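Local structure of N-acylethanolamine-hydrolyzing acid amidase subunit beta (6DY3) at residues L81-F84 against Y85-K89; I96-V99 against L100-A104; A127-K130 against K131-V135; T162-D165 against N166-Q170. The protein probably hydrolyses bioactive fatty acid amides such as N-palmitoylethanolamine to ethanolamine and free fatty acids, as the beta subunit of an autocatalytically cleaved lysosomal heterodimer. All coordinates share one frame; numbering follows the deposited sequence.

Contact 1. Residues L81-F84 against Y85-K89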
loop_
_atom_site.group_PDB
_atom_site.type_symbol
_atom_site.label_atom_id
_atom_site.label_comp_id
_atom_site.label_asym_id
_atom_site.label_seq_id
_atom_site.Cartn_x
_atom_site.Cartn_y
_atom_site.Cartn_z
ATOM N N LEU B 81 21.361 -7.115 0.223
ATOM C CA LEU B 81 21.887 -6.273 -0.845
ATOM C C LEU B 81 20.982 -6.320 -2.064
ATOM O O LEU B 81 20.714 -5.283 -2.688
ATOM C CB LEU B 81 23.292 -6.718 -1.234
ATOM C CG LEU B 81 24.400 -6.409 -0.234
ATOM C CD1 LEU B 81 25.720 -6.756 -0.876
ATOM C CD2 LEU B 81 24.388 -4.967 0.232
ATOM N N MET B 82 20.520 -7.516 -2.432
ATOM C CA MET B 82 19.616 -7.645 -3.566
ATOM C C MET B 82 18.254 -7.021 -3.270
ATOM O O MET B 82 17.608 -6.496 -4.184
ATOM C CB MET B 82 19.459 -9.130 -3.933
ATOM C CG MET B 82 18.795 -9.396 -5.262
ATOM S SD MET B 82 19.657 -8.618 -6.638
ATOM C CE MET B 82 18.567 -9.036 -8.005
ATOM N N GLU B 83 17.799 -7.060 -2.014
ATOM C CA GLU B 83 16.554 -6.389 -1.649
ATOM C C GLU B 83 16.681 -4.882 -1.829
ATOM O O GLU B 83 15.829 -4.242 -2.457
ATOM C CB GLU B 83 16.173 -6.719 -0.199
ATOM C CG GLU B 83 15.883 -8.201 0.077
ATOM C CD GLU B 83 14.433 -8.605 -0.186
ATOM O OE1 GLU B 83 13.627 -7.748 -0.615
ATOM O OE2 GLU B 83 14.096 -9.790 0.041
ATOM N N PHE B 84 17.740 -4.294 -1.271
ATOM C CA PHE B 84 17.966 -2.862 -1.437
ATOM C C PHE B 84 18.169 -2.499 -2.900
ATOM O O PHE B 84 17.749 -1.424 -3.342
ATOM C CB PHE B 84 19.175 -2.426 -0.611
ATOM C CG PHE B 84 18.855 -2.119 0.824
ATOM C CD1 PHE B 84 19.351 -0.970 1.427
ATOM C CD2 PHE B 84 18.061 -2.975 1.572
ATOM C CE1 PHE B 84 19.062 -0.681 2.751
ATOM C CE2 PHE B 84 17.764 -2.691 2.900
ATOM C CZ PHE B 84 18.266 -1.543 3.490
ATOM N N TYR B 85 18.815 -3.378 -3.668
ATOM C CA TYR B 85 19.097 -3.080 -5.068
ATOM C C TYR B 85 17.809 -2.914 -5.868
ATOM O O TYR B 85 17.651 -1.943 -6.617
ATOM C CB TYR B 85 19.966 -4.182 -5.668
ATOM C CG TYR B 85 20.200 -4.051 -7.156
ATOM C CD1 TYR B 85 21.046 -3.073 -7.662
ATOM C CD2 TYR B 85 19.589 -4.917 -8.056
ATOM C CE1 TYR B 85 21.272 -2.951 -9.022
ATOM C CE2 TYR B 85 19.807 -4.805 -9.418
ATOM C CZ TYR B 85 20.650 -3.820 -9.897
ATOM O OH TYR B 85 20.873 -3.703 -11.252
ATOM N N THR B 86 16.873 -3.855 -5.725
ATOM C CA THR B 86 15.639 -3.776 -6.497
ATOM C C THR B 86 14.747 -2.640 -6.008
ATOM O O THR B 86 14.037 -2.024 -6.809
ATOM C CB THR B 86 14.885 -5.102 -6.422
ATOM O OG1 THR B 86 14.466 -5.334 -5.074
ATOM C CG2 THR B 86 15.776 -6.249 -6.863
ATOM N N LYS B 87 14.774 -2.338 -4.709
ATOM C CA LYS B 87 13.980 -1.224 -4.199
ATOM C C LYS B 87 14.447 0.102 -4.785
ATOM O O LYS B 87 13.628 0.989 -5.057
ATOM C CB LYS B 87 14.047 -1.186 -2.674
ATOM C CG LYS B 87 13.148 -2.207 -1.986
ATOM C CD LYS B 87 13.165 -2.017 -0.483
ATOM C CE LYS B 87 12.056 -2.793 0.198
ATOM N NZ LYS B 87 12.255 -4.260 0.100
ATOM N N PHE B 88 15.758 0.258 -4.987
ATOM C CA PHE B 88 16.284 1.465 -5.618
ATOM C C PHE B 88 16.080 1.434 -7.127
ATOM O O PHE B 88 15.850 2.474 -7.751
ATOM C CB PHE B 88 17.772 1.626 -5.296
ATOM C CG PHE B 88 18.046 2.339 -4.005
ATOM C CD1 PHE B 88 18.162 3.720 -3.977
ATOM C CD2 PHE B 88 18.205 1.628 -2.822
ATOM C CE1 PHE B 88 18.420 4.386 -2.785
ATOM C CE2 PHE B 88 18.464 2.280 -1.624
ATOM C CZ PHE B 88 18.573 3.662 -1.604
ATOM N N LYS B 89 16.175 0.250 -7.728
ATOM C CA LYS B 89 16.096 0.143 -9.178
ATOM C C LYS B 89 14.698 0.481 -9.685
ATOM O O LYS B 89 14.557 1.046 -10.775
ATOM C CB LYS B 89 16.488 -1.272 -9.603
ATOM C CG LYS B 89 16.916 -1.426 -11.049
ATOM C CD LYS B 89 18.286 -0.817 -11.291
ATOM C CE LYS B 89 18.750 -1.039 -12.725
ATOM N NZ LYS B 89 20.092 -0.443 -12.966
HETATM O O HOH W 1 13.326 -6.000 -2.276
#
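Met82 reaches along its helix to meet Tyr85 and Thr86 with the end of its thioether. The sulfur SD comes to 4.0 Å from Tyr85 CD2 and makes a Met-aromatic contact that is oblique, neither over the ring nor in its plane, 61° off the ring normal. CG stands anti to the backbone N of Met82 (chi1 -167°), and a bend at chi2 then swings the sulfur toward the next turn. Past it, CE lies 4.1 Å from Thr86 CG2, the two side chains crossing at about a right angle. With an alanine here in place of Thr86, CG2 would be gone and the methyl end of Met82 would probably be freer to turn. These side chains project from the i to i+4 bonds joining residues 81-84 to 85-88 of helix 76-89, in which Thr86 N donates to Met82 O at 3.1 Å. Glu83 and Lys87 slant across one another as a long salt bridge, OE1 to NZ 3.8 Å. A water accepts from Lys87 NZ at 3.1 Å and donates to Glu83 O; Ser120 OG is a further hydrogen-bond partner of the ammonium. Phe88 turns its ring edge to Phe84 O, which lies near the ring plane and also accepts from Phe88 N, while the same ring meets Tyr69 of the alpha subunit edge-to-face and Phe84 packs on Val59 of that chain.

Contact 2. Residues I96-V99 against L100-A104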
loop_
_atom_site.group_PDB
_atom_site.type_symbol
_atom_site.label_atom_id
_atom_site.label_comp_id
_atom_site.label_asym_id
_atom_site.label_seq_id
_atom_site.Cartn_x
_atom_site.Cartn_y
_atom_site.Cartn_z
ATOM N N ILE B 96 3.436 1.905 -8.277
ATOM C CA ILE B 96 2.001 1.711 -8.065
ATOM C C ILE B 96 1.233 2.967 -8.461
ATOM O O ILE B 96 0.218 2.901 -9.164
ATOM C CB ILE B 96 1.713 1.325 -6.601
ATOM C CG1 ILE B 96 2.545 0.103 -6.169
ATOM C CG2 ILE B 96 0.219 1.069 -6.395
ATOM C CD1 ILE B 96 2.209 -1.178 -6.906
ATOM N N ARG B 97 1.692 4.129 -7.992
ATOM C CA ARG B 97 1.000 5.372 -8.313
ATOM C C ARG B 97 0.996 5.619 -9.812
ATOM O O ARG B 97 0.001 6.093 -10.369
ATOM C CB ARG B 97 1.652 6.541 -7.576
ATOM C CG ARG B 97 1.029 7.888 -7.884
ATOM C CD ARG B 97 1.721 8.994 -7.117
ATOM N NE ARG B 97 1.365 10.319 -7.619
ATOM C CZ ARG B 97 1.902 11.454 -7.177
ATOM N NH1 ARG B 97 2.826 11.428 -6.221
ATOM N NH2 ARG B 97 1.518 12.618 -7.695
ATOM N N ASP B 98 2.103 5.301 -10.484
ATOM C CA ASP B 98 2.173 5.487 -11.928
ATOM C C ASP B 98 1.168 4.598 -12.645
ATOM O O ASP B 98 0.599 4.990 -13.668
ATOM C CB ASP B 98 3.592 5.203 -12.417
ATOM C CG ASP B 98 3.749 5.408 -13.908
ATOM O OD1 ASP B 98 3.882 6.575 -14.339
ATOM O OD2 ASP B 98 3.748 4.401 -14.648
ATOM N N VAL B 99 0.948 3.387 -12.135
ATOM C CA VAL B 99 -0.053 2.511 -12.734
ATOM C C VAL B 99 -1.449 3.088 -12.538
ATOM O O VAL B 99 -2.274 3.081 -13.460
ATOM C CB VAL B 99 0.063 1.088 -12.152
ATOM C CG1 VAL B 99 -1.093 0.203 -12.629
ATOM C CG2 VAL B 99 1.392 0.468 -12.534
ATOM N N LEU B 100 -1.737 3.598 -11.337
ATOM C CA LEU B 100 -3.041 4.203 -11.080
ATOM C C LEU B 100 -3.289 5.400 -11.984
ATOM O O LEU B 100 -4.443 5.704 -12.305
ATOM C CB LEU B 100 -3.150 4.632 -9.613
ATOM C CG LEU B 100 -3.329 3.522 -8.578
ATOM C CD1 LEU B 100 -3.188 4.079 -7.164
ATOM C CD2 LEU B 100 -4.673 2.838 -8.755
ATOM N N GLU B 101 -2.229 6.083 -12.409
ATOM C CA GLU B 101 -2.372 7.296 -13.200
ATOM C C GLU B 101 -2.476 7.029 -14.695
ATOM O O GLU B 101 -3.156 7.786 -15.395
ATOM C CB GLU B 101 -1.191 8.233 -12.933
ATOM C CG GLU B 101 -1.349 9.623 -13.535
ATOM C CD GLU B 101 -0.347 10.620 -12.978
ATOM O OE1 GLU B 101 -0.288 10.787 -11.741
ATOM O OE2 GLU B 101 0.381 11.240 -13.776
ATOM N N ASN B 102 -1.840 5.966 -15.200
ATOM C CA ASN B 102 -1.734 5.726 -16.634
ATOM C C ASN B 102 -2.423 4.458 -17.127
ATOM O O ASN B 102 -2.515 4.268 -18.344
ATOM C CB ASN B 102 -0.254 5.673 -17.046
ATOM C CG ASN B 102 0.486 6.951 -16.712
ATOM O OD1 ASN B 102 -0.028 8.050 -16.921
ATOM N ND2 ASN B 102 1.680 6.814 -16.150
ATOM N N GLN B 103 -2.886 3.581 -16.244
ATOM C CA GLN B 103 -3.604 2.374 -16.640
ATOM C C GLN B 103 -5.066 2.528 -16.238
ATOM O O GLN B 103 -5.376 2.677 -15.052
ATOM C CB GLN B 103 -2.978 1.130 -16.007
ATOM C CG GLN B 103 -1.493 0.964 -16.320
ATOM C CD GLN B 103 -1.189 0.914 -17.816
ATOM O OE1 GLN B 103 -1.949 0.357 -18.606
ATOM N NE2 GLN B 103 -0.076 1.513 -18.207
ATOM N N ALA B 104 -5.958 2.498 -17.229
ATOM C CA ALA B 104 -7.352 2.865 -17.013
ATOM C C ALA B 104 -8.245 1.697 -16.610
ATOM O O ALA B 104 -9.261 1.917 -15.941
ATOM C CB ALA B 104 -7.918 3.509 -18.279
#
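Asn102 folds back from the last turn of its helix over Asp98. Its CB sits 3.6 Å from Asp98 O, and CG, held beside its own backbone N (chi1 -59°), keeps the same distance from that carbonyl oxygen. At the tip, ND2 comes within 2.9 Å of Asp98 OD1, but the angle is too poor for a hydrogen bond. The amide and carboxylate planes stand 71° apart, and the two groups meet as polar neighbours. The backbone does the gripping. Asp98 O accepts from Asn102 N at 3.0 Å and, weakly, from Glu101 N, which is shared in a second weak bond with Arg97 O. One residue on, Gln103 N closes on Val99 O at 2.9 Å, and Gln103 CG lies 3.8 Å from Val99 CG1 as the side chain bends away at chi2. On another side of the helix, Arg97 NE and Glu101 OE1 are 4.5 Å apart, beyond a salt bridge; both hydrogen-bond to Tyr44 OH, which links them, and the guanidinium also holds Asn53 O and forms a salt bridge with Glu77 of the alpha subunit. Val99 packs on helix 106-113 and on Tyr64, Leu100 on Tyr64 and Val66 of strand 64-70. Bonds divided between i-3 and i-4 acceptors, with Gln103 the first residue to leave helical angles, mark the C-terminal end of helix 92-102.

Contact 3. Residues A127-K130 against K131-V135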
loop_
_atom_site.group_PDB
_atom_site.type_symbol
_atom_site.label_atom_id
_atom_site.label_comp_id
_atom_site.label_asym_id
_atom_site.label_seq_id
_atom_site.Cartn_x
_atom_site.Cartn_y
_atom_site.Cartn_z
ATOM N N ALA B 127 -8.335 -5.648 -7.572
ATOM C CA ALA B 127 -9.760 -5.939 -7.624
ATOM C C ALA B 127 -10.401 -5.150 -8.757
ATOM O O ALA B 127 -10.080 -3.976 -8.968
ATOM C CB ALA B 127 -10.436 -5.595 -6.294
ATOM N N GLY B 128 -11.313 -5.795 -9.480
ATOM C CA GLY B 128 -11.942 -5.177 -10.631
ATOM C C GLY B 128 -13.444 -5.026 -10.506
ATOM O O GLY B 128 -13.974 -4.826 -9.408
ATOM N N ILE B 129 -14.143 -5.122 -11.639
ATOM C CA ILE B 129 -15.580 -4.874 -11.683
ATOM C C ILE B 129 -16.295 -6.016 -12.395
ATOM O O ILE B 129 -17.446 -6.334 -12.073
ATOM C CB ILE B 129 -15.872 -3.526 -12.362
ATOM C CG1 ILE B 129 -15.353 -3.541 -13.802
ATOM C CG2 ILE B 129 -15.249 -2.390 -11.550
ATOM C CD1 ILE B 129 -15.492 -2.210 -14.538
ATOM N N LYS B 130 -15.621 -6.654 -13.351
ATOM C CA LYS B 130 -16.225 -7.743 -14.104
ATOM C C LYS B 130 -16.003 -9.071 -13.376
ATOM O O LYS B 130 -15.445 -9.124 -12.278
ATOM C CB LYS B 130 -15.670 -7.779 -15.527
ATOM C CG LYS B 130 -16.127 -6.612 -16.383
ATOM C CD LYS B 130 -15.226 -6.371 -17.590
ATOM C CE LYS B 130 -15.013 -7.628 -18.413
ATOM N NZ LYS B 130 -14.060 -7.398 -19.530
ATOM N N LYS B 131 -16.437 -10.161 -14.002
ATOM C CA LYS B 131 -16.383 -11.466 -13.360
ATOM C C LYS B 131 -14.947 -11.930 -13.172
ATOM O O LYS B 131 -14.103 -11.777 -14.059
ATOM C CB LYS B 131 -17.160 -12.488 -14.183
ATOM C CG LYS B 131 -17.123 -13.902 -13.636
ATOM C CD LYS B 131 -17.806 -14.864 -14.594
ATOM C CE LYS B 131 -17.770 -16.290 -14.083
ATOM N NZ LYS B 131 -18.202 -17.247 -15.135
ATOM N N ASN B 132 -14.680 -12.517 -12.003
ATOM C CA ASN B 132 -13.380 -13.087 -11.660
ATOM C C ASN B 132 -12.263 -12.058 -11.740
ATOM O O ASN B 132 -11.085 -12.423 -11.790
ATOM C CB ASN B 132 -13.051 -14.293 -12.549
ATOM C CG ASN B 132 -13.776 -15.556 -12.111
ATOM O OD1 ASN B 132 -14.013 -15.773 -10.923
ATOM N ND2 ASN B 132 -14.132 -16.395 -13.073
ATOM N N GLU B 133 -12.606 -10.769 -11.745
ATOM C CA GLU B 133 -11.601 -9.709 -11.783
ATOM C C GLU B 133 -11.107 -9.456 -10.358
ATOM O O GLU B 133 -11.410 -8.449 -9.716
ATOM C CB GLU B 133 -12.158 -8.450 -12.429
ATOM C CG GLU B 133 -12.248 -8.545 -13.944
ATOM C CD GLU B 133 -12.387 -7.192 -14.627
ATOM O OE1 GLU B 133 -12.804 -6.220 -13.961
ATOM O OE2 GLU B 133 -12.101 -7.107 -15.841
ATOM N N GLY B 134 -10.356 -10.434 -9.858
ATOM C CA GLY B 134 -9.671 -10.337 -8.586
ATOM C C GLY B 134 -8.468 -11.257 -8.599
ATOM O O GLY B 134 -8.614 -12.457 -8.844
ATOM N N VAL B 135 -7.274 -10.720 -8.359
ATOM C CA VAL B 135 -6.049 -11.487 -8.530
ATOM C C VAL B 135 -5.043 -11.115 -7.450
ATOM O O VAL B 135 -4.978 -9.969 -6.996
ATOM C CB VAL B 135 -5.431 -11.260 -9.928
ATOM C CG1 VAL B 135 -4.979 -9.805 -10.093
ATOM C CG2 VAL B 135 -4.272 -12.215 -10.159
#
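Ile129 and Lys130 turn successive backbone N-H groups onto one oxygen of Glu133, closing the beta hairpin between strands 122-127 and 134-139. Each donor lies 2.9 Å from Glu133 OE1, and both bonds are nearly straight, yet they arrive from different directions: Ile129 N meets the oxygen close to its C-O axis, whereas Lys130 N comes from above the carboxylate plane, 64° out of it. The buried carboxylate thus binds two amides in the connection. Glu133 also uses its backbone on both sides. Its O accepts from Gly128 N at 2.7 Å, next to the antiparallel non-hydrogen-bonded pair of Ala127 and Gly134, and its N donates to Lys130 O at 3.3 Å, a weak bond that spans the type II turn from Lys130 to Glu133. Glu133 is itself the centre of an inverse gamma turn. At the turn's outer corner, Asn132 N donates to Gln7 OE1 and Asn132 OD1 accepts from Val152 N, while Lys131 NZ forms a salt bridge with Asp153. The Lys130 side chain runs obliquely across the Glu133 carboxylate, CB 3.5 Å from CD, and its NZ ends 4.2 Å from Glu133 OE2, beyond salt-bridge range.

Contact 4. Residues T162-D165 against N166-Q170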
loop_
_atom_site.group_PDB
_atom_site.type_symbol
_atom_site.label_atom_id
_atom_site.label_comp_id
_atom_site.label_asym_id
_atom_site.label_seq_id
_atom_site.Cartn_x
_atom_site.Cartn_y
_atom_site.Cartn_z
ATOM N N THR B 162 -1.022 -12.304 2.988
ATOM C CA THR B 162 -0.359 -11.480 3.994
ATOM C C THR B 162 1.062 -11.211 3.518
ATOM O O THR B 162 1.240 -10.714 2.410
ATOM C CB THR B 162 -0.447 -12.122 5.370
ATOM O OG1 THR B 162 0.193 -13.408 5.341
ATOM C CG2 THR B 162 -1.879 -12.293 5.792
ATOM N N ASN B 163 2.079 -11.527 4.329
ATOM C CA ASN B 163 3.452 -11.112 4.092
ATOM C C ASN B 163 4.419 -12.256 3.816
ATOM O O ASN B 163 5.576 -11.987 3.475
ATOM C CB ASN B 163 3.970 -10.337 5.312
ATOM C CG ASN B 163 3.227 -9.048 5.531
ATOM O OD1 ASN B 163 2.723 -8.795 6.630
ATOM N ND2 ASN B 163 3.153 -8.217 4.494
ATOM N N PHE B 164 4.014 -13.507 3.981
ATOM C CA PHE B 164 4.962 -14.614 3.981
ATOM C C PHE B 164 4.610 -15.633 2.901
ATOM O O PHE B 164 3.655 -15.467 2.140
ATOM C CB PHE B 164 4.996 -15.279 5.359
ATOM C CG PHE B 164 5.071 -14.304 6.504
ATOM C CD1 PHE B 164 6.234 -13.603 6.765
ATOM C CD2 PHE B 164 3.984 -14.110 7.333
ATOM C CE1 PHE B 164 6.305 -12.718 7.810
ATOM C CE2 PHE B 164 4.053 -13.224 8.388
ATOM C CZ PHE B 164 5.217 -12.529 8.626
ATOM N N ASP B 165 5.436 -16.680 2.822
ATOM C CA ASP B 165 5.207 -17.819 1.936
ATOM C C ASP B 165 5.664 -19.093 2.646
ATOM O O ASP B 165 6.182 -19.055 3.767
ATOM C CB ASP B 165 5.913 -17.623 0.584
ATOM C CG ASP B 165 7.283 -17.013 0.727
ATOM O OD1 ASP B 165 7.970 -17.334 1.719
ATOM O OD2 ASP B 165 7.675 -16.215 -0.152
ATOM N N ASN B 166 5.457 -20.230 1.989
ATOM C CA ASN B 166 5.921 -21.543 2.477
ATOM C C ASN B 166 5.311 -21.791 3.861
ATOM O O ASN B 166 4.149 -21.427 4.098
ATOM C CB ASN B 166 7.428 -21.566 2.423
ATOM C CG ASN B 166 7.954 -21.463 1.008
ATOM O OD1 ASN B 166 7.493 -22.173 0.110
ATOM N ND2 ASN B 166 8.890 -20.547 0.790
ATOM N N TRP B 167 6.051 -22.415 4.779
ATOM C CA TRP B 167 5.492 -22.774 6.078
ATOM C C TRP B 167 4.931 -21.556 6.797
ATOM O O TRP B 167 3.842 -21.618 7.380
ATOM C CB TRP B 167 6.563 -23.439 6.947
ATOM C CG TRP B 167 7.196 -24.654 6.345
ATOM C CD1 TRP B 167 8.427 -24.733 5.769
ATOM C CD2 TRP B 167 6.635 -25.970 6.275
ATOM N NE1 TRP B 167 8.669 -26.018 5.343
ATOM C CE2 TRP B 167 7.582 -26.794 5.641
ATOM C CE3 TRP B 167 5.425 -26.529 6.686
ATOM C CZ2 TRP B 167 7.354 -28.142 5.408
ATOM C CZ3 TRP B 167 5.203 -27.863 6.448
ATOM C CH2 TRP B 167 6.159 -28.657 5.818
ATOM N N LYS B 168 5.669 -20.446 6.789
ATOM C CA LYS B 168 5.252 -19.286 7.569
ATOM C C LYS B 168 3.919 -18.741 7.077
ATOM O O LYS B 168 3.124 -18.235 7.877
ATOM C CB LYS B 168 6.333 -18.203 7.519
ATOM C CG LYS B 168 6.073 -17.027 8.449
ATOM C CD LYS B 168 6.362 -17.398 9.891
ATOM C CE LYS B 168 6.035 -16.260 10.851
ATOM N NZ LYS B 168 6.905 -15.070 10.644
ATOM N N LYS B 169 3.658 -18.829 5.773
ATOM C CA LYS B 169 2.366 -18.412 5.244
ATOM C C LYS B 169 1.245 -19.292 5.782
ATOM O O LYS B 169 0.249 -18.793 6.319
ATOM C CB LYS B 169 2.402 -18.446 3.718
ATOM C CG LYS B 169 1.064 -18.214 3.032
ATOM C CD LYS B 169 1.224 -18.203 1.519
ATOM C CE LYS B 169 -0.094 -17.917 0.813
ATOM N NZ LYS B 169 0.057 -17.939 -0.670
ATOM N N GLN B 170 1.395 -20.613 5.651
ATOM C CA GLN B 170 0.334 -21.530 6.055
ATOM C C GLN B 170 0.049 -21.464 7.547
ATOM O O GLN B 170 -1.046 -21.846 7.974
ATOM C CB GLN B 170 0.704 -22.961 5.659
ATOM C CG GLN B 170 1.010 -23.124 4.178
ATOM C CD GLN B 170 -0.144 -22.697 3.299
ATOM O OE1 GLN B 170 -1.296 -22.998 3.585
ATOM N NE2 GLN B 170 0.162 -21.982 2.229
#
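Lys168 arches over one face of the Phe164 ring and touches it twice. Its CG makes a CH-pi contact 3.8 Å from the ring centroid, and NZ a cation-pi contact at 3.9 Å, 22° off the normal. Bends at chi2 (75°) and chi4 curl the chain so that both ends of the arch come down on the ring. Against the opposite face lies Asn163 CB, so the ring is sandwiched. With a serine in place of Phe164, the Lys168 ammonium would lose its aromatic seat and would probably be free to swing away. Of the backbone bonds, Lys169 N reaches Asp165 O at 3.2 Å, a weak bond from the helix back to the loop. Van der Waals contact adds Lys169 CB, 3.4 Å from Asp165 CA, and Lys169 CD beside Phe164 O. The charged ends have mates nearby: Lys169 NZ forms a salt bridge with Glu161, and Asp165 OD2 with Arg71. Asn163, probably important for activity, accepts through OD1 from Cys1 N, the likely nucleophile. The loop leads from strand 158-161, outermost within this chain in its five-stranded antiparallel sheet, into helix 166-170, with Phe164 and Lys169 also leaning on helix 173-185.

In the fold
The four contacts follow one another along the part of this subunit that belongs to the N-terminal nucleophile hydrolase clan. Contact 4 is the one built into the catalytic region: the Phe164 side chain is about 9 Å from that of Cys1. Contacts 2 and 3, with centres about 17 Å apart, both pack against helix 106-113, and the side chains of Ile96 and Ala127 lie about 9 and 10 Å from that of Arg17, another residue probably important for activity. Contact 1 is farther out, beside the alpha subunit, which contact 2 also meets; the nearest atoms of contacts 1 and 4 are about 9 Å apart. Contacts 2 and 4, with centres about 28 Å apart, lie on opposite sides of the chain's centre.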